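Local coordinates for protein peroxisomal acyl-coenzyme A oxidase 1 (Arabidopsis thaliana, PDB 1W07) that oxidises long- and medium-chain acyl-CoAs to 2-trans-enoyl-CoAs with FAD, passing the electrons to oxygen to give hydrogen peroxide in peroxisomal beta-oxidation, at residues 467-471 against 575-581; 487-491 against 525-529. The protein carries 1 engineered substitution. All coordinates share one frame; numbering follows the deposited sequence.

Contact 1: residues 467-471 against 575-581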
ATOM      1  N   CYS B 467      -8.524 -20.369  31.210  1.00 51.83           N
ATOM      2  CA  CYS B 467      -9.933 -19.997  31.150  1.00 50.43           C
ATOM      3  C   CYS B 467     -10.763 -20.693  30.093  1.00 50.94           C
ATOM      4  O   CYS B 467     -10.262 -21.454  29.269  1.00 52.12           O
ATOM      5  CB  CYS B 467     -10.125 -18.483  30.978  1.00 51.91           C
ATOM      6  SG  CYS B 467      -9.388 -17.576  29.567  1.00 56.71           S
ATOM      7  N   ARG B 468     -12.059 -20.422  30.153  1.00 50.08           N
ATOM      8  CA  ARG B 468     -13.019 -20.984  29.229  1.00 51.08           C
ATOM      9  C   ARG B 468     -14.183 -20.018  29.159  1.00 50.82           C
ATOM     10  O   ARG B 468     -15.070 -20.042  30.010  1.00 53.41           O
ATOM     11  CB  ARG B 468     -13.510 -22.351  29.712  1.00 52.50           C
ATOM     12  CG  ARG B 468     -12.526 -23.488  29.490  1.00 53.67           C
ATOM     13  CD  ARG B 468     -13.223 -24.840  29.609  1.00 55.79           C
ATOM     14  NE  ARG B 468     -12.337 -25.943  29.255  1.00 58.22           N
ATOM     15  CZ  ARG B 468     -12.735 -27.208  29.143  1.00 60.35           C
ATOM     16  NH1 ARG B 468     -14.008 -27.529  29.360  1.00 60.26           N
ATOM     17  NH2 ARG B 468     -11.866 -28.155  28.814  1.00 59.90           N
ATOM     18  N   SER B 469     -14.162 -19.158  28.149  1.00 49.82           N
ATOM     19  CA  SER B 469     -15.217 -18.176  27.947  1.00 46.99           C
ATOM     20  C   SER B 469     -16.592 -18.823  28.109  1.00 46.40           C
ATOM     21  O   SER B 469     -16.812 -19.955  27.673  1.00 46.35           O
ATOM     22  CB  SER B 469     -15.082 -17.568  26.549  1.00 45.15           C
ATOM     23  OG  SER B 469     -15.965 -16.479  26.383  1.00 45.03           O
ATOM     24  N   GLY B 470     -17.513 -18.102  28.742  1.00 44.96           N
ATOM     25  CA  GLY B 470     -18.850 -18.631  28.950  1.00 43.50           C
ATOM     26  C   GLY B 470     -19.784 -18.349  27.793  1.00 42.99           C
ATOM     27  O   GLY B 470     -20.974 -18.660  27.857  1.00 43.97           O
ATOM     28  N   VAL B 471     -19.242 -17.762  26.731  1.00 41.76           N
ATOM     29  CA  VAL B 471     -20.029 -17.425  25.550  1.00 38.33           C
ATOM     30  C   VAL B 471     -20.904 -18.589  25.092  1.00 38.79           C
ATOM     31  O   VAL B 471     -20.412 -19.687  24.830  1.00 41.90           O
ATOM     32  CB  VAL B 471     -19.117 -17.000  24.381  1.00 36.16           C
ATOM     33  CG1 VAL B 471     -19.932 -16.847  23.119  1.00 35.33           C
ATOM     34  CG2 VAL B 471     -18.419 -15.684  24.720  1.00 35.13           C
ATOM     35  N   ASN B 575      -7.574 -22.238  24.181  1.00 43.28           N
ATOM     36  CA  ASN B 575      -8.576 -23.192  24.649  1.00 46.57           C
ATOM     37  C   ASN B 575      -9.597 -22.494  25.541  1.00 46.92           C
ATOM     38  O   ASN B 575     -10.455 -23.133  26.147  1.00 47.85           O
ATOM     39  CB  ASN B 575      -7.918 -24.352  25.404  1.00 46.37           C
ATOM     40  CG  ASN B 575      -6.943 -25.130  24.538  1.00 50.23           C
ATOM     41  OD1 ASN B 575      -7.289 -25.574  23.441  1.00 51.41           O
ATOM     42  ND2 ASN B 575      -5.720 -25.301  25.028  1.00 49.61           N
ATOM     43  N   CYS B 576      -9.496 -21.173  25.616  1.00 48.00           N
ATOM     44  CA  CYS B 576     -10.415 -20.364  26.410  1.00 48.86           C
ATOM     45  C   CYS B 576     -11.564 -19.954  25.479  1.00 46.63           C
ATOM     46  O   CYS B 576     -12.606 -19.478  25.923  1.00 47.92           O
ATOM     47  CB  CYS B 576      -9.655 -19.151  26.959  1.00 50.83           C
ATOM     48  SG  CYS B 576     -10.563 -17.900  27.929  1.00 55.96           S
ATOM     49  N   ILE B 577     -11.355 -20.166  24.181  1.00 44.93           N
ATOM     50  CA  ILE B 577     -12.345 -19.868  23.144  1.00 41.02           C
ATOM     51  C   ILE B 577     -12.450 -21.086  22.236  1.00 37.74           C
ATOM     52  O   ILE B 577     -11.439 -21.617  21.789  1.00 38.16           O
ATOM     53  CB  ILE B 577     -11.924 -18.655  22.281  1.00 41.86           C
ATOM     54  CG1 ILE B 577     -11.973 -17.380  23.116  1.00 43.14           C
ATOM     55  CG2 ILE B 577     -12.846 -18.517  21.076  1.00 41.82           C
ATOM     56  CD1 ILE B 577     -11.508 -16.154  22.376  1.00 46.35           C
ATOM     57  N   THR B 578     -13.676 -21.526  21.967  1.00 37.20           N
ATOM     58  CA  THR B 578     -13.894 -22.688  21.112  1.00 34.97           C
ATOM     59  C   THR B 578     -14.326 -22.244  19.710  1.00 32.52           C
ATOM     60  O   THR B 578     -14.746 -21.100  19.511  1.00 31.59           O
ATOM     61  CB  THR B 578     -14.985 -23.608  21.710  1.00 38.49           C
ATOM     62  OG1 THR B 578     -14.913 -24.905  21.108  1.00 43.23           O
ATOM     63  CG2 THR B 578     -16.358 -23.036  21.453  1.00 36.36           C
ATOM     64  N   PRO B 579     -14.204 -23.131  18.714  1.00 29.35           N
ATOM     65  CA  PRO B 579     -14.601 -22.762  17.355  1.00 27.37           C
ATOM     66  C   PRO B 579     -16.047 -22.278  17.278  1.00 27.08           C
ATOM     67  O   PRO B 579     -16.372 -21.397  16.489  1.00 25.75           O
ATOM     68  CB  PRO B 579     -14.379 -24.050  16.578  1.00 24.87           C
ATOM     69  CG  PRO B 579     -13.177 -24.615  17.245  1.00 27.98           C
ATOM     70  CD  PRO B 579     -13.471 -24.410  18.715  1.00 28.71           C
ATOM     71  N   LYS B 580     -16.910 -22.856  18.100  1.00 26.68           N
ATOM     72  CA  LYS B 580     -18.316 -22.478  18.109  1.00 27.88           C
ATOM     73  C   LYS B 580     -18.494 -21.060  18.637  1.00 25.83           C
ATOM     74  O   LYS B 580     -19.287 -20.284  18.110  1.00 24.98           O
ATOM     75  CB  LYS B 580     -19.122 -23.458  18.968  1.00 29.98           C
ATOM     76  CG  LYS B 580     -20.617 -23.204  18.932  1.00 34.24           C
ATOM     77  CD  LYS B 580     -21.349 -24.048  19.972  1.00 36.29           C
ATOM     78  CE  LYS B 580     -22.780 -23.554  20.161  1.00 36.15           C
ATOM     79  NZ  LYS B 580     -23.420 -24.126  21.386  1.00 38.66           N
ATOM     80  N   GLN B 581     -17.755 -20.720  19.685  1.00 25.24           N
ATOM     81  CA  GLN B 581     -17.861 -19.384  20.244  1.00 27.14           C
ATOM     82  C   GLN B 581     -17.249 -18.386  19.263  1.00 28.97           C
ATOM     83  O   GLN B 581     -17.622 -17.209  19.247  1.00 30.50           O
ATOM     84  CB  GLN B 581     -17.137 -19.304  21.589  1.00 29.05           C
ATOM     85  CG  GLN B 581     -17.676 -20.271  22.643  1.00 31.68           C
ATOM     86  CD  GLN B 581     -16.835 -20.278  23.910  1.00 33.71           C
ATOM     87  OE1 GLN B 581     -15.604 -20.327  23.850  1.00 31.43           O
ATOM     88  NE2 GLN B 581     -17.495 -20.250  25.061  1.00 32.63           N
TER
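Gln581 lays its side chain against the backbone of residues 469-471, its CB and CG against CB and CG1 of Val471 and its amide nitrogen turned to the backbone. The chain is extended beyond CG, and NE2 therefore arrives between two carbonyls: it donates to Ser469 O at 2.7 Å and to Val471 O at 3.0 Å. Both acceptors lie close to the amide plane, but they receive the donor differently. At Val471 the N-H meets a lone pair in the carbonyl plane, nearly straight at 165°, whereas at Ser469 the donor stands 60° out of the plane of the C=O. The other end of the same amide faces its own segment, where OE1 accepts from Thr578 N at 2.9 Å. Thr578 is the N-cap of helix 579-596 and Gln581 its N3 residue, so this bond is one half of a capping box; the reciprocal half, from the threonine side chain, is not made. With NE2 held twice and OE1 once, rotation of the amide is fixed, and one buried side chain links a loop to the start of the helix.

A disulfide closes the other end of this junction between a loop and the entry to helix 579-596. Cys467 SG and Cys576 SG are joined at 2.0 Å with a torsion of -102° about the S-S bond. Beside the bridge, Ser469 N donates to Cys576 O at 2.7 Å, and Cys576 CA approaches Cys467 O at 3.1 Å in a CA-H...O contact. Val482 of helix 480-503 touches both Ser469 and Val471, while Pro579 packs on Asn575 of the second subunit.

Contact 2: residues 487-491 against 525-529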
ATOM      1  N   PHE B 487      -8.960 -11.179  25.117  1.00 21.94           N
ATOM      2  CA  PHE B 487      -7.735 -10.512  24.653  1.00 21.89           C
ATOM      3  C   PHE B 487      -6.571 -10.601  25.645  1.00 22.15           C
ATOM      4  O   PHE B 487      -5.418 -10.718  25.237  1.00 23.06           O
ATOM      5  CB  PHE B 487      -8.006  -9.040  24.323  1.00 23.13           C
ATOM      6  CG  PHE B 487      -8.559  -8.818  22.938  1.00 22.08           C
ATOM      7  CD1 PHE B 487      -9.865  -9.181  22.624  1.00 21.96           C
ATOM      8  CD2 PHE B 487      -7.758  -8.270  21.941  1.00 22.48           C
ATOM      9  CE1 PHE B 487     -10.364  -9.005  21.337  1.00 19.38           C
ATOM     10  CE2 PHE B 487      -8.243  -8.086  20.653  1.00 21.84           C
ATOM     11  CZ  PHE B 487      -9.552  -8.457  20.350  1.00 23.36           C
ATOM     12  N   GLU B 488      -6.864 -10.534  26.941  1.00 22.93           N
ATOM     13  CA  GLU B 488      -5.808 -10.620  27.951  1.00 26.17           C
ATOM     14  C   GLU B 488      -5.216 -12.024  27.935  1.00 27.25           C
ATOM     15  O   GLU B 488      -4.000 -12.193  27.931  1.00 28.51           O
ATOM     16  CB  GLU B 488      -6.351 -10.293  29.349  1.00 25.61           C
ATOM     17  CG  GLU B 488      -6.883  -8.875  29.508  1.00 25.98           C
ATOM     18  CD  GLU B 488      -7.376  -8.592  30.912  1.00 28.59           C
ATOM     19  OE1 GLU B 488      -7.840  -9.540  31.576  1.00 31.51           O
ATOM     20  OE2 GLU B 488      -7.324  -7.423  31.348  1.00 30.94           O
ATOM     21  N   ALA B 489      -6.080 -13.029  27.909  1.00 28.56           N
ATOM     22  CA  ALA B 489      -5.628 -14.416  27.867  1.00 29.69           C
ATOM     23  C   ALA B 489      -4.793 -14.694  26.619  1.00 30.15           C
ATOM     24  O   ALA B 489      -3.724 -15.299  26.689  1.00 31.11           O
ATOM     25  CB  ALA B 489      -6.825 -15.353  27.899  1.00 31.83           C
ATOM     26  N   ARG B 490      -5.286 -14.252  25.472  1.00 26.88           N
ATOM     27  CA  ARG B 490      -4.583 -14.453  24.215  1.00 26.51           C
ATOM     28  C   ARG B 490      -3.181 -13.833  24.227  1.00 24.88           C
ATOM     29  O   ARG B 490      -2.213 -14.456  23.787  1.00 26.07           O
ATOM     30  CB  ARG B 490      -5.427 -13.880  23.069  1.00 26.96           C
ATOM     31  CG  ARG B 490      -4.707 -13.778  21.743  1.00 28.78           C
ATOM     32  CD  ARG B 490      -4.481 -12.321  21.378  1.00 29.62           C
ATOM     33  NE  ARG B 490      -3.914 -12.162  20.030  1.00 26.93           N
ATOM     34  CZ  ARG B 490      -4.015 -11.039  19.324  1.00 24.54           C
ATOM     35  NH1 ARG B 490      -4.662  -9.992  19.832  1.00 20.28           N
ATOM     36  NH2 ARG B 490      -3.479 -10.960  18.120  1.00 21.50           N
ATOM     37  N   ALA B 491      -3.075 -12.615  24.746  1.00 23.59           N
ATOM     38  CA  ALA B 491      -1.793 -11.918  24.823  1.00 23.40           C
ATOM     39  C   ALA B 491      -0.857 -12.581  25.831  1.00 26.18           C
ATOM     40  O   ALA B 491       0.303 -12.861  25.529  1.00 25.07           O
ATOM     41  CB  ALA B 491      -2.014 -10.467  25.210  1.00 20.79           C
ATOM     42  N   ALA B 525      -0.092  -8.445  19.995  1.00 14.14           N
ATOM     43  CA  ALA B 525      -1.301  -8.859  20.728  1.00 17.11           C
ATOM     44  C   ALA B 525      -1.452  -8.022  21.997  1.00 16.69           C
ATOM     45  O   ALA B 525      -2.556  -7.641  22.364  1.00 19.70           O
ATOM     46  CB  ALA B 525      -1.245 -10.369  21.085  1.00 19.30           C
ATOM     47  N   HIS B 526      -0.339  -7.727  22.662  1.00 19.48           N
ATOM     48  CA  HIS B 526      -0.371  -6.909  23.866  1.00 18.35           C
ATOM     49  C   HIS B 526      -0.870  -5.504  23.535  1.00 15.89           C
ATOM     50  O   HIS B 526      -1.761  -4.980  24.195  1.00 16.65           O
ATOM     51  CB  HIS B 526       1.022  -6.821  24.477  1.00 20.87           C
ATOM     52  CG  HIS B 526       1.098  -5.908  25.661  1.00 20.00           C
ATOM     53  ND1 HIS B 526       0.522  -6.209  26.876  1.00 18.63           N
ATOM     54  CD2 HIS B 526       1.700  -4.705  25.819  1.00 17.28           C
ATOM     55  CE1 HIS B 526       0.766  -5.233  27.730  1.00 17.87           C
ATOM     56  NE2 HIS B 526       1.481  -4.310  27.115  1.00 19.01           N
ATOM     57  N   CYS B 527      -0.304  -4.891  22.500  1.00 16.39           N
ATOM     58  CA  CYS B 527      -0.722  -3.551  22.079  1.00 16.40           C
ATOM     59  C   CYS B 527      -2.192  -3.495  21.676  1.00 14.14           C
ATOM     60  O   CYS B 527      -2.861  -2.488  21.932  1.00 14.80           O
ATOM     61  CB  CYS B 527       0.124  -3.068  20.908  1.00 17.45           C
ATOM     62  SG  CYS B 527       1.841  -2.876  21.344  1.00 18.82           S
ATOM     63  N   GLN B 528      -2.697  -4.556  21.040  1.00 13.46           N
ATOM     64  CA  GLN B 528      -4.101  -4.582  20.623  1.00 16.13           C
ATOM     65  C   GLN B 528      -5.000  -4.625  21.851  1.00 16.76           C
ATOM     66  O   GLN B 528      -6.046  -3.975  21.887  1.00 19.24           O
ATOM     67  CB  GLN B 528      -4.376  -5.786  19.707  1.00 16.66           C
ATOM     68  CG  GLN B 528      -3.680  -5.675  18.345  1.00 14.09           C
ATOM     69  CD  GLN B 528      -3.796  -6.931  17.494  1.00 15.91           C
ATOM     70  OE1 GLN B 528      -3.934  -8.043  18.012  1.00 13.02           O
ATOM     71  NE2 GLN B 528      -3.684  -6.765  16.181  1.00 15.47           N
ATOM     72  N   LEU B 529      -4.592  -5.400  22.852  1.00 18.37           N
ATOM     73  CA  LEU B 529      -5.354  -5.493  24.098  1.00 18.89           C
ATOM     74  C   LEU B 529      -5.480  -4.086  24.682  1.00 19.53           C
ATOM     75  O   LEU B 529      -6.554  -3.684  25.113  1.00 21.93           O
ATOM     76  CB  LEU B 529      -4.629  -6.394  25.094  1.00 17.73           C
ATOM     77  CG  LEU B 529      -5.069  -6.304  26.559  1.00 24.09           C
ATOM     78  CD1 LEU B 529      -6.529  -6.733  26.731  1.00 18.13           C
ATOM     79  CD2 LEU B 529      -4.146  -7.182  27.389  1.00 22.88           C
TER
HETATM   80  O   HOH W   1      -4.770  -9.510  22.757  1.00 18.01           O
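Segments 487-491 and 525-529, parts of helices 480-503 and 516-538, run nearly antiparallel, their axes 163° apart in direction and 8.9 Å apart at closest approach, with Phe487 set against Leu529 at one end and Ala491 against Ala525 at the other. The small side chains allow a close approach there, the methyls 4.2 Å apart (Ala491 CB to Ala525 CB). At the opposite end Leu529 reaches across with CD1, which touches Phe487 CB at 3.6 Å and Glu488 CG at 3.5 Å.

Arg490 supplies the polar part. Its chain is bent at chi2 (-111°), which carries the guanidinium over to the partner helix, where Ala525 CB sits over the centre of one face. NH1 and NH2 both donate to Gln528 OE1, at 2.8 and 3.0 Å, an end-on grip on a single oxygen that lies near the guanidinium plane; the amide plane is turned 34° from it. A water bridges the helices, accepting from Arg490 NH1 and donating to the carbonyl oxygens of Phe487 and Ala525. The guanidinium thus has several partners, and a salt bridge from NH2 to Asp570 probably offsets its buried charge.

This antiparallel pairing belongs to the C-terminal helical part of the oxidase. Phe571 meets the Phe487 ring edge-to-face, Leu563 of helix 548-566 touches Phe487 and Gln528, and Gln528 also packs on Leu383 of helix 370-398, while His526, hydrogen-bonded through ND1 to Tyr457, rests on Leu438 of helix 427-443.

How the contacts relate
Following the chain from its N terminus, residues 467-471 come first, after helix 461-464. Helix 480-503 then brings in 487-491, and helix 516-538 returns with 525-529, so contact 2 closes a short, largely helical loop. The chain continues through helices 548-566 and 568-572 to 575-581, where contact 1 closes the wider loop around it, a helix pair nested within a covalently closed loop. The two centres lie about 16 Å apart, and they meet directly: Cys467 SG packs on Ala489 CB at 3.8 Å. Contact 1 joins the loop after helix 461-464 to the start of helix 579-596, contact 2 two helices of the stretch between.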